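Local coordinates for protein NADH dehydrogenase (Methanothermobacter marburgensis, PDB 4R81) that binds FMN and probably uses it to pass electrons from NADH or NADPH to quinones, at residues L85-L91 with A130-A136; R58-A64 with W108-Y114. The contacts are given in a common frame with arbitrary orientation. Where two conformers were deposited one is given. Residue numbers count along the deposited sequence, not the author numbering.

Contact 1. Residues L85-L91 with A130-A136; sequences LAFIYPL and AVVLCSA. With FMN (flavin mononucleotide), chain E.
Residues 85-90 and 130-135 are neighbouring parallel strands, axes 4.6 Å apart at closest approach and 10° from parallel, in the five-stranded parallel sheet of a flavodoxin-like fold. The register is continuous from Leu-85 beside Ala-130 to Pro-90 beside Ser-135. Six hydrogen bonds alternate: Val-131 N to Leu-85 O (2.9 Å), Phe-87 N to Val-131 O (2.9 Å), Leu-133 N to Phe-87 O (2.8 Å), Tyr-89 N to Leu-133 O (3.3 Å), Ser-135 N to Tyr-89 O (3.1 Å) and Leu-91 N to Ser-135 O (2.7 Å). Ala-86, Ile-88, Val-131 and Leu-133 share one face, covered by helix 18-32. Phe-87, Tyr-89, Val-132 and Cys-134 share the other, where helix 148-162 packs. Tyr-89 takes chi1 p, and its CE2 lies 3.7 Å from Cys-134 SG, an oblique sulfur-aromatic contact. At and just beyond the C-terminal strand ends the FMN ribityl chain binds: O2' donates to Leu-91 O (2.9 Å), and Ser-135 OG, chi1 t, hydrogen-bonds FMN O4' at 2.7 Å.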
loop_
_atom_site.group_PDB
_atom_site.type_symbol
_atom_site.label_atom_id
_atom_site.label_comp_id
_atom_site.label_asym_id
_atom_site.label_seq_id
_atom_site.Cartn_x
_atom_site.Cartn_y
_atom_site.Cartn_z
ATOM N N LEU A 85 15.803 7.802 -9.005
ATOM C CA LEU A 85 14.359 7.928 -8.871
ATOM C C LEU A 85 14.057 8.652 -7.573
ATOM O O LEU A 85 14.847 8.623 -6.626
ATOM C CB LEU A 85 13.677 6.552 -8.854
ATOM C CG LEU A 85 13.798 5.669 -10.101
ATOM C CD1 LEU A 85 13.167 4.292 -9.869
ATOM C CD2 LEU A 85 13.184 6.344 -11.326
ATOM N N ALA A 86 12.911 9.308 -7.525
ATOM C CA ALA A 86 12.437 9.859 -6.270
ATOM C C ALA A 86 10.953 9.582 -6.142
ATOM O O ALA A 86 10.242 9.492 -7.143
ATOM C CB ALA A 86 12.738 11.348 -6.185
ATOM N N PHE A 87 10.500 9.415 -4.905
ATOM C CA PHE A 87 9.101 9.142 -4.617
ATOM C C PHE A 87 8.652 10.123 -3.550
ATOM O O PHE A 87 9.216 10.166 -2.456
ATOM C CB PHE A 87 8.922 7.694 -4.150
ATOM C CG PHE A 87 9.314 6.685 -5.187
ATOM C CD1 PHE A 87 10.646 6.310 -5.348
ATOM C CD2 PHE A 87 8.358 6.136 -6.035
ATOM C CE1 PHE A 87 11.015 5.384 -6.326
ATOM C CE2 PHE A 87 8.718 5.209 -7.014
ATOM C CZ PHE A 87 10.048 4.836 -7.161
ATOM N N ILE A 88 7.650 10.927 -3.887
ATOM C CA ILE A 88 7.171 11.980 -3.007
ATOM C C ILE A 88 5.674 11.808 -2.813
ATOM O O ILE A 88 4.902 11.849 -3.774
ATOM C CB ILE A 88 7.482 13.377 -3.592
ATOM C CG1 ILE A 88 9.003 13.547 -3.737
ATOM C CG2 ILE A 88 6.872 14.481 -2.711
ATOM C CD1 ILE A 88 9.424 14.872 -4.355
ATOM N N TYR A 89 5.267 11.580 -1.567
ATOM C CA TYR A 89 3.881 11.233 -1.262
ATOM C C TYR A 89 3.587 11.430 0.219
ATOM O O TYR A 89 4.506 11.451 1.046
ATOM C CB TYR A 89 3.597 9.777 -1.665
ATOM C CG TYR A 89 4.472 8.762 -0.952
ATOM C CD1 TYR A 89 5.709 8.406 -1.473
ATOM C CD2 TYR A 89 4.069 8.172 0.238
ATOM C CE1 TYR A 89 6.526 7.493 -0.835
ATOM C CE2 TYR A 89 4.886 7.251 0.893
ATOM C CZ TYR A 89 6.114 6.914 0.345
ATOM O OH TYR A 89 6.937 6.008 0.976
ATOM N N PRO A 90 2.305 11.591 0.562
ATOM C CA PRO A 90 1.892 11.573 1.967
ATOM C C PRO A 90 1.684 10.151 2.484
ATOM O O PRO A 90 1.246 9.262 1.737
ATOM C CB PRO A 90 0.546 12.296 1.931
ATOM C CG PRO A 90 -0.018 11.934 0.591
ATOM C CD PRO A 90 1.177 11.879 -0.343
ATOM N N LEU A 91 1.978 9.947 3.760
ATOM C CA LEU A 91 1.764 8.665 4.413
ATOM C C LEU A 91 0.283 8.487 4.681
ATOM O O LEU A 91 -0.295 9.255 5.444
ATOM C CB LEU A 91 2.521 8.624 5.737
ATOM C CG LEU A 91 2.592 7.231 6.358
ATOM C CD1 LEU A 91 3.221 6.286 5.345
ATOM C CD2 LEU A 91 3.369 7.236 7.668
ATOM N N ALA A 130 17.689 5.929 -5.182
ATOM C CA ALA A 130 16.302 6.328 -5.026
ATOM C C ALA A 130 16.152 7.083 -3.714
ATOM O O ALA A 130 16.696 6.670 -2.684
ATOM C CB ALA A 130 15.385 5.123 -5.049
ATOM N N VAL A 131 15.416 8.189 -3.766
ATOM C CA VAL A 131 15.124 9.005 -2.595
ATOM C C VAL A 131 13.619 8.988 -2.323
ATOM O O VAL A 131 12.810 9.264 -3.215
ATOM C CB VAL A 131 15.556 10.464 -2.824
ATOM C CG1 VAL A 131 15.256 11.310 -1.594
ATOM C CG2 VAL A 131 17.037 10.535 -3.176
ATOM N N VAL A 132 13.231 8.661 -1.094
ATOM C CA VAL A 132 11.823 8.684 -0.718
ATOM C C VAL A 132 11.590 9.837 0.245
ATOM O O VAL A 132 12.236 9.924 1.286
ATOM C CB VAL A 132 11.397 7.363 -0.040
ATOM C CG1 VAL A 132 9.940 7.441 0.426
ATOM C CG2 VAL A 132 11.590 6.203 -0.995
ATOM N N LEU A 133 10.673 10.725 -0.114
ATOM C CA LEU A 133 10.308 11.851 0.740
ATOM C C LEU A 133 8.849 11.666 1.130
ATOM O O LEU A 133 7.929 11.932 0.343
ATOM C CB LEU A 133 10.523 13.191 0.025
ATOM C CG LEU A 133 11.930 13.513 -0.488
ATOM C CD1 LEU A 133 11.991 14.892 -1.148
ATOM C CD2 LEU A 133 12.957 13.427 0.632
ATOM N N CYS A 134 8.645 11.171 2.346
ATOM C CA CYS A 134 7.320 10.801 2.814
ATOM C C CYS A 134 6.849 11.745 3.911
ATOM O O CYS A 134 7.452 11.830 4.985
ATOM C CB CYS A 134 7.360 9.364 3.337
ATOM S SG CYS A 134 5.843 8.802 4.084
ATOM N N SER A 135 5.773 12.469 3.643
ATOM C CA SER A 135 5.213 13.391 4.627
ATOM C C SER A 135 4.237 12.640 5.521
ATOM O O SER A 135 3.416 11.875 5.035
ATOM C CB SER A 135 4.500 14.547 3.923
ATOM O OG SER A 135 3.790 15.344 4.852
ATOM N N ALA A 136 4.328 12.844 6.833
ATOM C CA ALA A 136 3.467 12.104 7.756
ATOM C C ALA A 136 2.893 13.010 8.827
ATOM O O ALA A 136 3.526 13.985 9.224
ATOM C CB ALA A 136 4.241 10.965 8.402
HETATM N N1 FMN E . -0.216 10.217 9.041
HETATM C C2 FMN E . 0.534 9.248 9.678
HETATM O O2 FMN E . 1.478 9.578 10.385
HETATM N N3 FMN E . 0.235 7.910 9.520
HETATM C C4 FMN E . -0.822 7.526 8.722
HETATM O O4 FMN E . -1.064 6.330 8.589
HETATM C C4A FMN E . -1.591 8.492 8.076
HETATM N N5 FMN E . -2.664 8.136 7.284
HETATM C C5A FMN E . -3.403 9.107 6.638
HETATM C C6 FMN E . -4.474 8.738 5.825
HETATM C C7 FMN E . -5.233 9.708 5.175
HETATM C C7M FMN E . -6.374 9.310 4.285
HETATM C C8 FMN E . -4.919 11.058 5.337
HETATM C C8M FMN E . -5.733 12.117 4.646
HETATM C C9 FMN E . -3.854 11.419 6.159
HETATM C C9A FMN E . -3.089 10.451 6.808
HETATM N N10 FMN E . -2.025 10.806 7.621
HETATM C C10 FMN E . -1.277 9.837 8.244
HETATM C "C1'" FMN E . -1.640 12.240 7.797
HETATM C "C2'" FMN E . -0.906 12.616 6.502
HETATM O "O2'" FMN E . 0.326 11.935 6.364
HETATM C "C3'" FMN E . -0.757 14.123 6.379
HETATM O "O3'" FMN E . -2.054 14.634 6.112
HETATM C "C4'" FMN E . 0.182 14.488 5.236
HETATM O "O4'" FMN E . 1.513 14.109 5.511
HETATM C "C5'" FMN E . 0.153 15.979 4.939
HETATM O "O5'" FMN E . 0.807 16.151 3.704
HETATM P P FMN E . -0.053 16.644 2.442
HETATM O O1P FMN E . -0.514 18.060 2.733
HETATM O O2P FMN E . 0.809 16.628 1.205
HETATM O O3P FMN E . -1.258 15.745 2.299
#

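Contact 2. Residues R58-A64 with W108-Y114; sequences REISQEA and WTYGYAY
Residues from Arg-58 on belong to the C-terminal end of helix 53-61. Gln-62 is the first to leave helical angles, with positive phi (57/54), and Glu-63 is extended. Residues 108-114 are an irregular loop with a type II turn, 109-112, cornered by Tyr-110 and Gly-111. Thr-109 O accepts from Tyr-112 N and Ala-113 N (both 3.0 Å). CA atoms come closest at Ala-64 and Gly-111, 4.0 Å apart. A CB on Gly-111 would clash there, and its backbone angles (95/-13) also call for glycine.

Two charged side chains of the helix end bind the backbone of Tyr-110. Tyr-110 N donates to Glu-59 OE1 (2.7 Å), and Arg-58 NH1 donates to Tyr-110 O (2.9 Å). Arg-58 NH1 also forms a salt bridge to Glu-59 OE2 (2.9 Å). Arg-58 NH2 donates to Ser-66 O. Water 1 accepts from Arg-58 NH2 (3.0 Å), donates to Tyr-110 O (2.6 Å) and bonds Thr-109 OG1 (2.9 Å). Water 2 donates to Glu-59 O (2.8 Å), accepts from Gln-62 NE2 (2.8 Å) and bonds Tyr-114 OH (2.9 Å). Water 3 donates to Glu-59 OE1 (2.7 Å) and bonds Tyr-114 OH (2.6 Å).

Gln-62 CB sits over the Tyr-110 ring (chi1 t) in a CH-pi contact, 3.7 Å from the centroid.

This polar, hydrated join lies at the dimer interface: Gln-62 packs on Pro-179 and Trp-108 meets Trp-93 edge-to-face, both of the second subunit. Ile-60 touches an FMN. The loop follows helix 98-107 and precedes strand 129-135. Helix 70-80 packs against it through Ile-79 and His-76, the latter ring stacked on Tyr-112.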
loop_
_atom_site.group_PDB
_atom_site.type_symbol
_atom_site.label_atom_id
_atom_site.label_comp_id
_atom_site.label_asym_id
_atom_site.label_seq_id
_atom_site.Cartn_x
_atom_site.Cartn_y
_atom_site.Cartn_z
ATOM N N ARG A 58 -0.468 -11.883 -17.566
ATOM C CA ARG A 58 0.843 -11.682 -18.168
ATOM C C ARG A 58 1.940 -11.832 -17.119
ATOM O O ARG A 58 2.948 -12.493 -17.354
ATOM C CB ARG A 58 0.904 -10.303 -18.844
ATOM C CG ARG A 58 2.158 -10.038 -19.681
ATOM C CD ARG A 58 3.212 -9.264 -18.901
ATOM N NE ARG A 58 4.411 -8.972 -19.691
ATOM C CZ ARG A 58 5.618 -8.772 -19.165
ATOM N NH1 ARG A 58 5.794 -8.836 -17.847
ATOM N NH2 ARG A 58 6.650 -8.513 -19.955
ATOM N N GLU A 59 1.737 -11.214 -15.961
ATOM C CA GLU A 59 2.712 -11.280 -14.876
ATOM C C GLU A 59 2.879 -12.695 -14.318
ATOM O O GLU A 59 4.002 -13.138 -14.060
ATOM C CB GLU A 59 2.330 -10.295 -13.770
ATOM C CG GLU A 59 2.333 -8.849 -14.247
ATOM C CD GLU A 59 3.668 -8.438 -14.836
ATOM O OE1 GLU A 59 4.697 -8.580 -14.133
ATOM O OE2 GLU A 59 3.695 -7.983 -16.005
ATOM N N ILE A 60 1.767 -13.402 -14.130
ATOM C CA ILE A 60 1.806 -14.773 -13.615
ATOM C C ILE A 60 2.489 -15.730 -14.587
ATOM O O ILE A 60 3.145 -16.691 -14.170
ATOM C CB ILE A 60 0.385 -15.283 -13.265
ATOM C CG1 ILE A 60 -0.137 -14.548 -12.033
ATOM C CG2 ILE A 60 0.371 -16.789 -13.012
ATOM C CD1 ILE A 60 0.671 -14.814 -10.764
ATOM N N SER A 61 2.353 -15.447 -15.882
ATOM C CA SER A 61 2.933 -16.300 -16.916
ATOM C C SER A 61 4.457 -16.314 -16.833
ATOM O O SER A 61 5.098 -17.302 -17.202
ATOM C CB SER A 61 2.496 -15.841 -18.310
ATOM O OG SER A 61 3.266 -14.735 -18.757
ATOM N N GLN A 62 5.023 -15.210 -16.350
ATOM C CA GLN A 62 6.470 -15.066 -16.193
ATOM C C GLN A 62 7.199 -15.282 -17.514
ATOM O O GLN A 62 8.106 -16.112 -17.623
ATOM C CB GLN A 62 7.000 -15.979 -15.079
ATOM C CG GLN A 62 6.275 -15.761 -13.753
ATOM C CD GLN A 62 7.097 -16.146 -12.539
ATOM O OE1 GLN A 62 7.942 -17.039 -12.602
ATOM N NE2 GLN A 62 6.852 -15.465 -11.418
ATOM N N GLU A 63 6.768 -14.523 -18.516
ATOM C CA GLU A 63 7.427 -14.461 -19.812
ATOM C C GLU A 63 7.978 -13.054 -19.972
ATOM O O GLU A 63 7.215 -12.101 -20.108
ATOM C CB GLU A 63 6.429 -14.749 -20.935
ATOM C CG GLU A 63 5.816 -16.140 -20.899
ATOM C CD GLU A 63 6.844 -17.231 -21.130
ATOM O OE1 GLU A 63 7.875 -16.943 -21.775
ATOM O OE2 GLU A 63 6.624 -18.375 -20.663
ATOM N N ALA A 64 9.302 -12.924 -19.947
ATOM C CA ALA A 64 9.947 -11.612 -19.974
ATOM C C ALA A 64 9.668 -10.821 -21.255
ATOM O O ALA A 64 9.684 -9.586 -21.251
ATOM C CB ALA A 64 11.451 -11.758 -19.751
ATOM N N TRP A 108 6.377 -2.409 -12.013
ATOM C CA TRP A 108 7.437 -3.348 -11.661
ATOM C C TRP A 108 7.119 -4.726 -12.256
ATOM O O TRP A 108 6.716 -5.651 -11.544
ATOM C CB TRP A 108 7.580 -3.454 -10.140
ATOM C CG TRP A 108 8.493 -2.449 -9.409
ATOM C CD1 TRP A 108 8.804 -2.494 -8.085
ATOM C CD2 TRP A 108 9.199 -1.297 -9.942
ATOM N NE1 TRP A 108 9.642 -1.458 -7.751
ATOM C CE2 TRP A 108 9.903 -0.711 -8.867
ATOM C CE3 TRP A 108 9.302 -0.706 -11.209
ATOM C CZ2 TRP A 108 10.704 0.428 -9.018
ATOM C CZ3 TRP A 108 10.097 0.431 -11.357
ATOM C CH2 TRP A 108 10.786 0.984 -10.266
ATOM N N THR A 109 7.311 -4.864 -13.564
ATOM C CA THR A 109 6.840 -6.041 -14.301
ATOM C C THR A 109 7.861 -7.161 -14.395
ATOM O O THR A 109 9.067 -6.931 -14.296
ATOM C CB THR A 109 6.387 -5.652 -15.726
ATOM O OG1 THR A 109 7.439 -4.936 -16.384
ATOM C CG2 THR A 109 5.177 -4.765 -15.652
ATOM N N TYR A 110 7.369 -8.384 -14.582
ATOM C CA TYR A 110 8.252 -9.523 -14.749
ATOM C C TYR A 110 9.082 -9.327 -16.012
ATOM O O TYR A 110 8.552 -8.962 -17.070
ATOM C CB TYR A 110 7.471 -10.837 -14.822
ATOM C CG TYR A 110 8.396 -12.025 -14.877
ATOM C CD1 TYR A 110 8.886 -12.491 -16.088
ATOM C CD2 TYR A 110 8.819 -12.655 -13.712
ATOM C CE1 TYR A 110 9.755 -13.550 -16.145
ATOM C CE2 TYR A 110 9.685 -13.719 -13.759
ATOM C CZ TYR A 110 10.148 -14.165 -14.979
ATOM O OH TYR A 110 11.015 -15.226 -15.039
ATOM N N GLY A 111 10.386 -9.569 -15.893
ATOM C CA GLY A 111 11.303 -9.381 -17.002
ATOM C C GLY A 111 11.968 -8.019 -16.978
ATOM O O GLY A 111 12.938 -7.787 -17.702
ATOM N N TYR A 112 11.447 -7.122 -16.143
ATOM C CA TYR A 112 11.985 -5.772 -16.010
ATOM C C TYR A 112 12.504 -5.515 -14.595
ATOM O O TYR A 112 13.705 -5.295 -14.394
ATOM C CB TYR A 112 10.909 -4.744 -16.362
ATOM C CG TYR A 112 11.351 -3.302 -16.206
ATOM C CD1 TYR A 112 12.291 -2.748 -17.063
ATOM C CD2 TYR A 112 10.821 -2.496 -15.205
ATOM C CE1 TYR A 112 12.690 -1.427 -16.929
ATOM C CE2 TYR A 112 11.213 -1.182 -15.060
ATOM C CZ TYR A 112 12.149 -0.651 -15.924
ATOM O OH TYR A 112 12.547 0.659 -15.786
ATOM N N ALA A 113 11.597 -5.536 -13.620
ATOM C CA ALA A 113 11.953 -5.268 -12.224
ATOM C C ALA A 113 12.480 -6.505 -11.503
ATOM O O ALA A 113 13.205 -6.396 -10.513
ATOM C CB ALA A 113 10.762 -4.686 -11.468
ATOM N N TYR A 114 12.101 -7.679 -11.995
ATOM C CA TYR A 114 12.542 -8.932 -11.403
ATOM C C TYR A 114 12.350 -10.059 -12.403
ATOM O O TYR A 114 11.463 -9.992 -13.254
ATOM C CB TYR A 114 11.756 -9.228 -10.117
ATOM C CG TYR A 114 10.290 -9.581 -10.314
ATOM C CD1 TYR A 114 9.340 -8.593 -10.552
ATOM C CD2 TYR A 114 9.856 -10.900 -10.233
ATOM C CE1 TYR A 114 7.999 -8.911 -10.722
ATOM C CE2 TYR A 114 8.519 -11.228 -10.403
ATOM C CZ TYR A 114 7.596 -10.229 -10.645
ATOM O OH TYR A 114 6.267 -10.552 -10.811
HETATM O O HOH W 1 8.559 -6.700 -18.433
HETATM O O HOH W 2 5.251 -13.123 -11.577
HETATM O O HOH W 3 4.460 -8.825 -11.449
#

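Contact 1 is core and contact 2 is peripheral. Their centres lie 25 Å apart. All fourteen residues of contact 1 are buried, and regular strand-to-strand hydrogen bonds with mostly apolar side chains on both faces hold it. Contact 2 is partly buried. Side-chain charges, bound waters and one tyrosine ring join a helix end to a loop there. The segments alternate along the chain: 58-64, 85-91, 108-114, 130-136. Loop 108-114 lies on the connection from strand 84-90, through helix 98-107, to strand 129-135. Contact 2 therefore holds the crossover that links the strands of contact 1. The two contacts meet where Leu-85 CD1 packs on Trp-108 CH2 at 4.1 Å.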